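Local coordinates for protein ribose-phosphate pyrophosphokinase (Sulfolobus solfataricus, PDB 4TWB) that transfers the pyrophosphoryl group of ATP to the 1-hydroxyl of ribose 5-phosphate, yielding phosphoribosyl diphosphate (PRPP) and AMP, at residues A8-D13 and T55-Q60; E48-V53 and L77-L82; F160-D165 and K210-I215. All coordinates share one frame; numbering follows the deposited sequence.

How the interactions relate
Interactions 1 and 2 belong to the N-terminal domain and interaction 3 to the phosphoribosyltransferase domain, and the two domains each carry their own sheet. Along the chain the segments of interactions 1 and 2 alternate, and both close before interaction 3 opens. Strand 49-53 and helix 60-76 connect the first two, whose centres are about 19 Å apart: interaction 2 lies where that strand begins, interaction 1 just beyond its end, and Thr9 packs on Val53. Interaction 3 lies across the centre of the chain, about 28 Å from interaction 1 and 41 Å from interaction 2, centre to centre. Interaction 3 leads into the ribose 5-phosphate site, whereas interaction 2 is remote from the annotated sites.

Interaction 1: residues A8-D13 and T55-Q60; sequences ATNGID and TTDYPQ
Ala8 and Thr55 join two loops at the C-terminal ends of neighbouring parallel strands, 2-5 and 49-53, in the N-terminal PRTase-like domain. Each loop leads into a helix, 12-20 after the first and 60-76 after the second.

One backbone hydrogen bond ties the loops together: Thr55 N donates to Ala8 O at 2.7 Å, nearly straight at 174°, and bridges them just beyond the strand ends.

The remaining contacts are van der Waals. Thr55 OG1 is anti to its backbone N (chi1 -163°) and is engaged with Thr270 O and Tyr88 N, while CG2 is left on the side of the first loop. There the methyl lies by Ala8 O as well as by Ala8 CB, at 3.8 Å, and Asn10 ND2, at 3.6 Å, the Asn10 and Thr55 side chains crossing at about a right angle. Threonine suits the place because one branch is polar and the other apolar; alanine suits position 8 because its small CB fits against both the Thr55 backbone and CG2. Asp57 comes to the edge of this cluster, and its OD1 accepts a hydrogen bond from Asn272 N, which belongs to the phosphoribosyltransferase domain.

A single side-chain bond joins the first loop to the first turn of helix 12-20. Gly11, at the N-cap, has a positive phi of 94°, at which a CB would press on the carbonyl O of Asn10. Thr9 OG1 donates to Asp13 OD1 at 2.7 Å, reaching that oxygen from above the carboxylate plane.

Interaction 2: residues E48-V53 and L77-L82; sequences EEVLLV and LGAKKL
Val50 holds CG1 anti to its backbone N (chi1 -177°) and CG2 beside that N, and the second branch meets Ala79 CB at 3.8 Å. Glu49 has CG anti to its carbonyl carbon and an extended chain beyond, while Lys81 has CG anti to the backbone N and is likewise extended; the two chains lie obliquely across one another, their nearest atoms being Glu49 CG and Lys81 CB at 3.8 Å. These residues belong to a beta-alpha-beta unit: strand 49-53, helix 60-76 and strand 81-86, the two strands being parallel neighbours in the sheet of the N-terminal domain.

The backbones meet through two hydrogen bonds. Lys80 N donates to Glu48 O at 2.6 Å, and Val50 N donates to Lys81 O at 2.8 Å with an N-H...O angle of 169°, setting Val50 beside Leu82 in parallel register.

On the face of Glu49 and Lys81 the opposite charges probably attract each other, but Glu49 OE1 and Lys81 NZ, 4.6 Å apart, form no salt bridge. Long, flexible charged chains suit this partly exposed margin. The Lys80 chain is bent at chi2 and chi3; its NZ forms a salt bridge with Asp47.

The opposite face, with Val50, Leu52 and Leu82, is buried beneath helix 60-76, where Ile74 covers Val50, Leu52 and Ala79. Alanine suits position 79 because its small CB fits against both Val50 CG2 and Glu48 O. Branched aliphatic residues fill the rest of this layer: Leu82 CD2 reaches Leu52 CB at 3.8 Å and Val50 CB at 4.2 Å.

Interaction 3: residues F160-D165 and K210-I215; sequences FILAPD and KDVVII
Phe160 and Val213 lie on adjacent parallel strands linked by four backbone hydrogen bonds. Phe160 N donates to Asp211 O at 3.1 Å and Phe160 O accepts from Val213 N at 2.8 Å; Leu162 then repeats the pattern, its N giving to Val213 O and its O taking from Ile215 N. Three CA-H...O contacts supplement this ladder, such as Ile214 CA to Leu162 O at 3.2 Å.

Strands 159-163 and 211-216 are neighbours inside the parallel sheet of the phosphoribosyltransferase domain, their local axes inclined by 33°. Beyond the first come Pro164 and Asp165, predicted to bind magnesium; the second leads into the loop whose residues Ser220 to Thr224 bind ribose 5-phosphate, as in type I phosphoribosyltransferases.

Apolar packing covers both faces. Phe160 CG is anti to the backbone N (chi1 -176°), and its CB lies by Lys210 CB at 4.0 Å. Leu162 CB meets Val212 CG1 at 3.7 Å; beta-branched valine and isoleucine suit the extended backbone. On the other face Ile161 CG2 touches Ile215 CD1 at 3.9 Å under helix 169-178. Pro164 follows the strand's last residue and lacks the N-H that would continue the ladder; its CG lies against Ile214 CG2 and its CD against Ile215 O. An alanine here, without CG and CD, would probably leave a gap beside both and let its N-CA bond turn more freely. Ile225 of helix 223-233 packs on Pro164 and Ile214.

Interaction 1: residues A8-D13 and T55-Q60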
loop_
_atom_site.group_PDB
_atom_site.type_symbol
_atom_site.label_atom_id
_atom_site.label_comp_id
_atom_site.label_asym_id
_atom_site.label_seq_id
_atom_site.Cartn_x
_atom_site.Cartn_y
_atom_site.Cartn_z
ATOM N N ALA A 8 -3.858 5.234 11.703
ATOM C CA ALA A 8 -5.237 4.748 11.618
ATOM C C ALA A 8 -5.658 4.001 12.885
ATOM O O ALA A 8 -5.603 2.776 12.977
ATOM C CB ALA A 8 -5.429 3.874 10.382
ATOM N N THR A 9 -6.055 4.774 13.879
ATOM C CA THR A 9 -6.637 4.258 15.094
ATOM C C THR A 9 -8.010 4.880 15.016
ATOM O O THR A 9 -8.159 5.958 14.427
ATOM C CB THR A 9 -5.926 4.833 16.312
ATOM O OG1 THR A 9 -6.378 6.175 16.537
ATOM C CG2 THR A 9 -4.433 4.847 16.086
ATOM N N ASN A 10 -9.033 4.237 15.562
ATOM C CA ASN A 10 -10.344 4.878 15.474
ATOM C C ASN A 10 -10.800 5.332 16.845
ATOM O O ASN A 10 -11.946 5.148 17.240
ATOM C CB ASN A 10 -11.364 3.972 14.793
ATOM C CG ASN A 10 -11.073 3.784 13.318
ATOM O OD1 ASN A 10 -11.310 4.682 12.504
ATOM N ND2 ASN A 10 -10.563 2.606 12.963
ATOM N N GLY A 11 -9.864 5.936 17.564
ATOM C CA GLY A 11 -10.078 6.320 18.941
ATOM C C GLY A 11 -9.576 5.218 19.845
ATOM O O GLY A 11 -9.462 5.398 21.055
ATOM N N ILE A 12 -9.267 4.072 19.253
ATOM C CA ILE A 12 -8.911 2.901 20.042
ATOM C C ILE A 12 -7.639 3.103 20.862
ATOM O O ILE A 12 -7.551 2.631 22.000
ATOM C CB ILE A 12 -8.771 1.639 19.174
ATOM C CG1 ILE A 12 -10.132 1.202 18.652
ATOM C CG2 ILE A 12 -8.157 0.511 19.974
ATOM C CD1 ILE A 12 -10.070 -0.025 17.780
ATOM N N ASP A 13 -6.661 3.802 20.289
ATOM C CA ASP A 13 -5.423 4.100 21.007
ATOM C C ASP A 13 -5.699 4.968 22.245
ATOM O O ASP A 13 -5.164 4.718 23.323
ATOM C CB ASP A 13 -4.399 4.774 20.079
ATOM C CG ASP A 13 -4.912 6.086 19.480
ATOM O OD1 ASP A 13 -6.141 6.220 19.244
ATOM O OD2 ASP A 13 -4.077 6.984 19.238
ATOM N N THR A 55 -5.043 0.137 12.588
ATOM C CA THR A 55 -6.016 -0.662 11.869
ATOM C C THR A 55 -5.690 -0.539 10.400
ATOM O O THR A 55 -5.000 0.388 10.003
ATOM C CB THR A 55 -7.458 -0.215 12.134
ATOM O OG1 THR A 55 -8.353 -1.257 11.738
ATOM C CG2 THR A 55 -7.784 1.033 11.359
ATOM N N THR A 56 -6.169 -1.476 9.591
ATOM C CA THR A 56 -5.843 -1.458 8.175
ATOM C C THR A 56 -7.078 -1.431 7.286
ATOM O O THR A 56 -7.087 -2.034 6.214
ATOM C CB THR A 56 -4.898 -2.619 7.779
ATOM O OG1 THR A 56 -5.555 -3.875 7.978
ATOM C CG2 THR A 56 -3.622 -2.575 8.614
ATOM N N ASP A 57 -8.111 -0.713 7.728
ATOM C CA ASP A 57 -9.264 -0.419 6.872
ATOM C C ASP A 57 -8.875 0.477 5.682
ATOM O O ASP A 57 -7.714 0.857 5.544
ATOM C CB ASP A 57 -10.412 0.211 7.677
ATOM C CG ASP A 57 -10.031 1.523 8.332
ATOM O OD1 ASP A 57 -10.941 2.338 8.608
ATOM O OD2 ASP A 57 -8.834 1.749 8.578
ATOM N N TYR A 58 -9.842 0.822 4.833
ATOM C CA TYR A 58 -9.544 1.630 3.647
ATOM C C TYR A 58 -8.883 2.970 3.990
ATOM O O TYR A 58 -9.385 3.711 4.833
ATOM C CB TYR A 58 -10.800 1.874 2.804
ATOM C CG TYR A 58 -10.511 2.614 1.510
ATOM C CD1 TYR A 58 -10.230 1.923 0.333
ATOM C CD2 TYR A 58 -10.496 4.004 1.475
ATOM C CE1 TYR A 58 -9.961 2.595 -0.840
ATOM C CE2 TYR A 58 -10.217 4.691 0.306
ATOM C CZ TYR A 58 -9.947 3.985 -0.853
ATOM O OH TYR A 58 -9.667 4.671 -2.024
ATOM N N PRO A 59 -7.762 3.292 3.322
ATOM C CA PRO A 59 -7.100 2.526 2.261
ATOM C C PRO A 59 -6.183 1.439 2.817
ATOM O O PRO A 59 -5.215 1.746 3.528
ATOM C CB PRO A 59 -6.243 3.585 1.548
ATOM C CG PRO A 59 -6.519 4.897 2.242
ATOM C CD PRO A 59 -7.063 4.561 3.575
ATOM N N GLN A 60 -6.468 0.185 2.476
ATOM C CA GLN A 60 -5.763 -0.949 3.070
ATOM C C GLN A 60 -4.266 -0.940 2.749
ATOM O O GLN A 60 -3.431 -1.202 3.615
ATOM C CB GLN A 60 -6.390 -2.281 2.635
ATOM C CG GLN A 60 -7.877 -2.435 2.944
ATOM C CD GLN A 60 -8.760 -1.744 1.924
ATOM O OE1 GLN A 60 -8.407 -0.688 1.380
ATOM N NE2 GLN A 60 -9.911 -2.335 1.650
#

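Interaction 2: residues E48-V53 and L77-L82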
loop_
_atom_site.group_PDB
_atom_site.type_symbol
_atom_site.label_atom_id
_atom_site.label_comp_id
_atom_site.label_asym_id
_atom_site.label_seq_id
_atom_site.Cartn_x
_atom_site.Cartn_y
_atom_site.Cartn_z
ATOM N N GLU A 48 11.285 0.508 26.217
ATOM C CA GLU A 48 9.862 0.359 26.478
ATOM C C GLU A 48 9.237 -0.874 25.796
ATOM O O GLU A 48 9.739 -1.366 24.778
ATOM C CB GLU A 48 9.135 1.622 26.026
ATOM C CG GLU A 48 8.029 2.057 26.954
ATOM C CD GLU A 48 8.569 2.573 28.264
ATOM O OE1 GLU A 48 9.385 3.527 28.220
ATOM O OE2 GLU A 48 8.182 2.017 29.324
ATOM N N GLU A 49 8.151 -1.379 26.380
ATOM C CA GLU A 49 7.293 -2.349 25.707
ATOM C C GLU A 49 6.198 -1.565 25.004
ATOM O O GLU A 49 5.520 -0.733 25.612
ATOM C CB GLU A 49 6.677 -3.317 26.708
ATOM C CG GLU A 49 7.549 -4.520 27.031
ATOM C CD GLU A 49 6.918 -5.433 28.076
ATOM O OE1 GLU A 49 6.981 -6.674 27.902
ATOM O OE2 GLU A 49 6.360 -4.904 29.069
ATOM N N VAL A 50 6.021 -1.812 23.716
ATOM C CA VAL A 50 5.108 -0.983 22.944
ATOM C C VAL A 50 3.804 -1.687 22.565
ATOM O O VAL A 50 3.765 -2.887 22.278
ATOM C CB VAL A 50 5.789 -0.437 21.687
ATOM C CG1 VAL A 50 4.848 0.493 20.936
ATOM C CG2 VAL A 50 7.050 0.293 22.069
ATOM N N LEU A 51 2.728 -0.916 22.597
ATOM C CA LEU A 51 1.451 -1.370 22.082
ATOM C C LEU A 51 1.114 -0.467 20.917
ATOM O O LEU A 51 0.680 0.670 21.117
ATOM C CB LEU A 51 0.358 -1.267 23.147
ATOM C CG LEU A 51 0.478 -2.164 24.379
ATOM C CD1 LEU A 51 -0.774 -2.053 25.238
ATOM C CD2 LEU A 51 0.736 -3.611 23.977
ATOM N N LEU A 52 1.332 -0.974 19.706
ATOM C CA LEU A 52 1.047 -0.222 18.498
ATOM C C LEU A 52 -0.412 -0.444 18.107
ATOM O O LEU A 52 -0.854 -1.583 17.967
ATOM C CB LEU A 52 1.957 -0.707 17.373
ATOM C CG LEU A 52 2.284 0.218 16.192
ATOM C CD1 LEU A 52 2.311 -0.626 14.920
ATOM C CD2 LEU A 52 1.317 1.378 16.053
ATOM N N VAL A 53 -1.161 0.637 17.943
ATOM C CA VAL A 53 -2.496 0.554 17.386
ATOM C C VAL A 53 -2.528 1.068 15.946
ATOM O O VAL A 53 -2.365 2.262 15.707
ATOM C CB VAL A 53 -3.486 1.362 18.218
ATOM C CG1 VAL A 53 -4.865 1.342 17.553
ATOM C CG2 VAL A 53 -3.556 0.802 19.632
ATOM N N LEU A 77 14.164 1.887 17.042
ATOM C CA LEU A 77 14.332 2.876 18.097
ATOM C C LEU A 77 14.592 2.256 19.472
ATOM O O LEU A 77 14.598 2.962 20.483
ATOM C CB LEU A 77 13.114 3.791 18.159
ATOM C CG LEU A 77 13.038 4.876 17.084
ATOM C CD1 LEU A 77 11.612 5.399 16.958
ATOM C CD2 LEU A 77 13.988 6.002 17.425
ATOM N N GLY A 78 14.790 0.939 19.508
ATOM C CA GLY A 78 15.178 0.264 20.733
ATOM C C GLY A 78 14.128 -0.543 21.481
ATOM O O GLY A 78 14.490 -1.403 22.288
ATOM N N ALA A 79 12.846 -0.267 21.233
ATOM C CA ALA A 79 11.742 -0.930 21.931
ATOM C C ALA A 79 12.046 -2.374 22.344
ATOM O O ALA A 79 12.724 -3.106 21.609
ATOM C CB ALA A 79 10.493 -0.894 21.076
ATOM N N LYS A 80 11.523 -2.783 23.504
ATOM C CA LYS A 80 11.819 -4.105 24.067
ATOM C C LYS A 80 10.908 -5.180 23.487
ATOM O O LYS A 80 11.294 -6.348 23.326
ATOM C CB LYS A 80 11.703 -4.087 25.599
ATOM C CG LYS A 80 12.511 -5.181 26.320
ATOM C CD LYS A 80 14.032 -4.909 26.265
ATOM C CE LYS A 80 14.667 -5.312 24.921
ATOM N NZ LYS A 80 15.944 -4.587 24.598
ATOM N N LYS A 81 9.689 -4.772 23.168
ATOM C CA LYS A 81 8.697 -5.689 22.618
ATOM C C LYS A 81 7.697 -4.882 21.802
ATOM O O LYS A 81 7.291 -3.780 22.200
ATOM C CB LYS A 81 7.976 -6.416 23.750
ATOM C CG LYS A 81 7.248 -7.690 23.346
ATOM C CD LYS A 81 6.157 -8.022 24.358
ATOM C CE LYS A 81 5.764 -9.489 24.301
ATOM N NZ LYS A 81 4.808 -9.829 25.395
ATOM N N LEU A 82 7.318 -5.420 20.649
ATOM C CA LEU A 82 6.326 -4.761 19.821
ATOM C C LEU A 82 5.073 -5.621 19.804
ATOM O O LEU A 82 5.113 -6.788 19.396
ATOM C CB LEU A 82 6.833 -4.566 18.389
ATOM C CG LEU A 82 6.322 -3.332 17.643
ATOM C CD1 LEU A 82 6.073 -3.695 16.187
ATOM C CD2 LEU A 82 5.069 -2.726 18.273
#

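Interaction 3: residues F160-D165 and K210-I215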
loop_
_atom_site.group_PDB
_atom_site.type_symbol
_atom_site.label_atom_id
_atom_site.label_comp_id
_atom_site.label_asym_id
_atom_site.label_seq_id
_atom_site.Cartn_x
_atom_site.Cartn_y
_atom_site.Cartn_z
ATOM N N PHE A 160 -34.173 -12.588 18.005
ATOM C CA PHE A 160 -33.782 -13.861 17.434
ATOM C C PHE A 160 -32.476 -13.630 16.659
ATOM O O PHE A 160 -32.351 -12.682 15.890
ATOM C CB PHE A 160 -34.873 -14.405 16.513
ATOM C CG PHE A 160 -34.570 -15.766 15.955
ATOM C CD1 PHE A 160 -35.098 -16.903 16.539
ATOM C CD2 PHE A 160 -33.743 -15.907 14.856
ATOM C CE1 PHE A 160 -34.816 -18.149 16.033
ATOM C CE2 PHE A 160 -33.453 -17.146 14.350
ATOM C CZ PHE A 160 -33.994 -18.274 14.937
ATOM N N ILE A 161 -31.492 -14.484 16.865
ATOM C CA ILE A 161 -30.194 -14.260 16.249
ATOM C C ILE A 161 -29.922 -15.209 15.092
ATOM O O ILE A 161 -29.816 -16.419 15.271
ATOM C CB ILE A 161 -29.083 -14.292 17.291
ATOM C CG1 ILE A 161 -29.095 -12.961 18.045
ATOM C CG2 ILE A 161 -27.739 -14.521 16.639
ATOM C CD1 ILE A 161 -28.600 -13.061 19.446
ATOM N N LEU A 162 -29.823 -14.631 13.896
ATOM C CA LEU A 162 -29.755 -15.388 12.650
ATOM C C LEU A 162 -28.394 -15.234 11.995
ATOM O O LEU A 162 -27.946 -14.117 11.738
ATOM C CB LEU A 162 -30.825 -14.886 11.681
ATOM C CG LEU A 162 -31.449 -15.849 10.673
ATOM C CD1 LEU A 162 -31.747 -15.082 9.405
ATOM C CD2 LEU A 162 -30.539 -17.014 10.386
ATOM N N ALA A 163 -27.742 -16.362 11.720
ATOM C CA ALA A 163 -26.450 -16.389 11.029
ATOM C C ALA A 163 -26.647 -16.705 9.543
ATOM O O ALA A 163 -27.285 -17.693 9.209
ATOM C CB ALA A 163 -25.543 -17.417 11.671
ATOM N N PRO A 164 -26.098 -15.865 8.652
ATOM C CA PRO A 164 -26.342 -15.943 7.207
ATOM C C PRO A 164 -25.865 -17.237 6.560
ATOM O O PRO A 164 -26.395 -17.613 5.515
ATOM C CB PRO A 164 -25.557 -14.755 6.654
ATOM C CG PRO A 164 -25.425 -13.828 7.796
ATOM C CD PRO A 164 -25.275 -14.701 9.000
ATOM N N ASP A 165 -24.887 -17.901 7.164
ATOM C CA ASP A 165 -24.382 -19.176 6.648
ATOM C C ASP A 165 -23.819 -20.000 7.796
ATOM O O ASP A 165 -23.764 -19.521 8.923
ATOM C CB ASP A 165 -23.324 -18.975 5.537
ATOM C CG ASP A 165 -22.287 -17.897 5.872
ATOM O OD1 ASP A 165 -21.573 -18.038 6.890
ATOM O OD2 ASP A 165 -22.172 -16.918 5.095
ATOM N N LYS A 210 -40.692 -12.527 15.533
ATOM C CA LYS A 210 -39.570 -12.068 16.358
ATOM C C LYS A 210 -38.735 -10.961 15.700
ATOM O O LYS A 210 -38.760 -10.793 14.485
ATOM C CB LYS A 210 -38.674 -13.244 16.755
ATOM C CG LYS A 210 -39.382 -14.288 17.587
ATOM C CD LYS A 210 -38.415 -15.044 18.481
ATOM C CE LYS A 210 -39.132 -16.101 19.326
ATOM N NZ LYS A 210 -40.228 -15.510 20.160
ATOM N N ASP A 211 -38.013 -10.201 16.521
ATOM C CA ASP A 211 -37.099 -9.166 16.041
ATOM C C ASP A 211 -35.735 -9.761 15.693
ATOM O O ASP A 211 -34.871 -9.891 16.560
ATOM C CB ASP A 211 -36.896 -8.088 17.106
ATOM C CG ASP A 211 -38.028 -7.098 17.160
ATOM O OD1 ASP A 211 -38.652 -6.852 16.116
ATOM O OD2 ASP A 211 -38.290 -6.547 18.244
ATOM N N VAL A 212 -35.536 -10.104 14.426
ATOM C CA VAL A 212 -34.326 -10.797 14.003
ATOM C C VAL A 212 -33.088 -9.903 13.920
ATOM O O VAL A 212 -33.167 -8.737 13.529
ATOM C CB VAL A 212 -34.533 -11.491 12.662
ATOM C CG1 VAL A 212 -33.239 -12.131 12.187
ATOM C CG2 VAL A 212 -35.642 -12.522 12.785
ATOM N N VAL A 213 -31.949 -10.459 14.313
ATOM C CA VAL A 213 -30.664 -9.786 14.182
ATOM C C VAL A 213 -29.728 -10.690 13.402
ATOM O O VAL A 213 -29.386 -11.782 13.854
ATOM C CB VAL A 213 -30.020 -9.507 15.540
ATOM C CG1 VAL A 213 -28.736 -8.724 15.368
ATOM C CG2 VAL A 213 -30.980 -8.753 16.420
ATOM N N ILE A 214 -29.327 -10.244 12.219
ATOM C CA ILE A 214 -28.413 -11.020 11.387
ATOM C C ILE A 214 -26.963 -10.603 11.620
ATOM O O ILE A 214 -26.588 -9.456 11.360
ATOM C CB ILE A 214 -28.744 -10.878 9.902
ATOM C CG1 ILE A 214 -30.245 -11.041 9.685
ATOM C CG2 ILE A 214 -27.979 -11.911 9.100
ATOM C CD1 ILE A 214 -30.661 -11.058 8.240
ATOM N N ILE A 215 -26.160 -11.550 12.101
ATOM C CA ILE A 215 -24.788 -11.275 12.515
ATOM C C ILE A 215 -23.730 -11.957 11.635
ATOM O O ILE A 215 -23.758 -13.173 11.435
ATOM C CB ILE A 215 -24.558 -11.698 13.978
ATOM C CG1 ILE A 215 -25.585 -11.035 14.887
ATOM C CG2 ILE A 215 -23.163 -11.327 14.435
ATOM C CD1 ILE A 215 -25.408 -11.385 16.349
#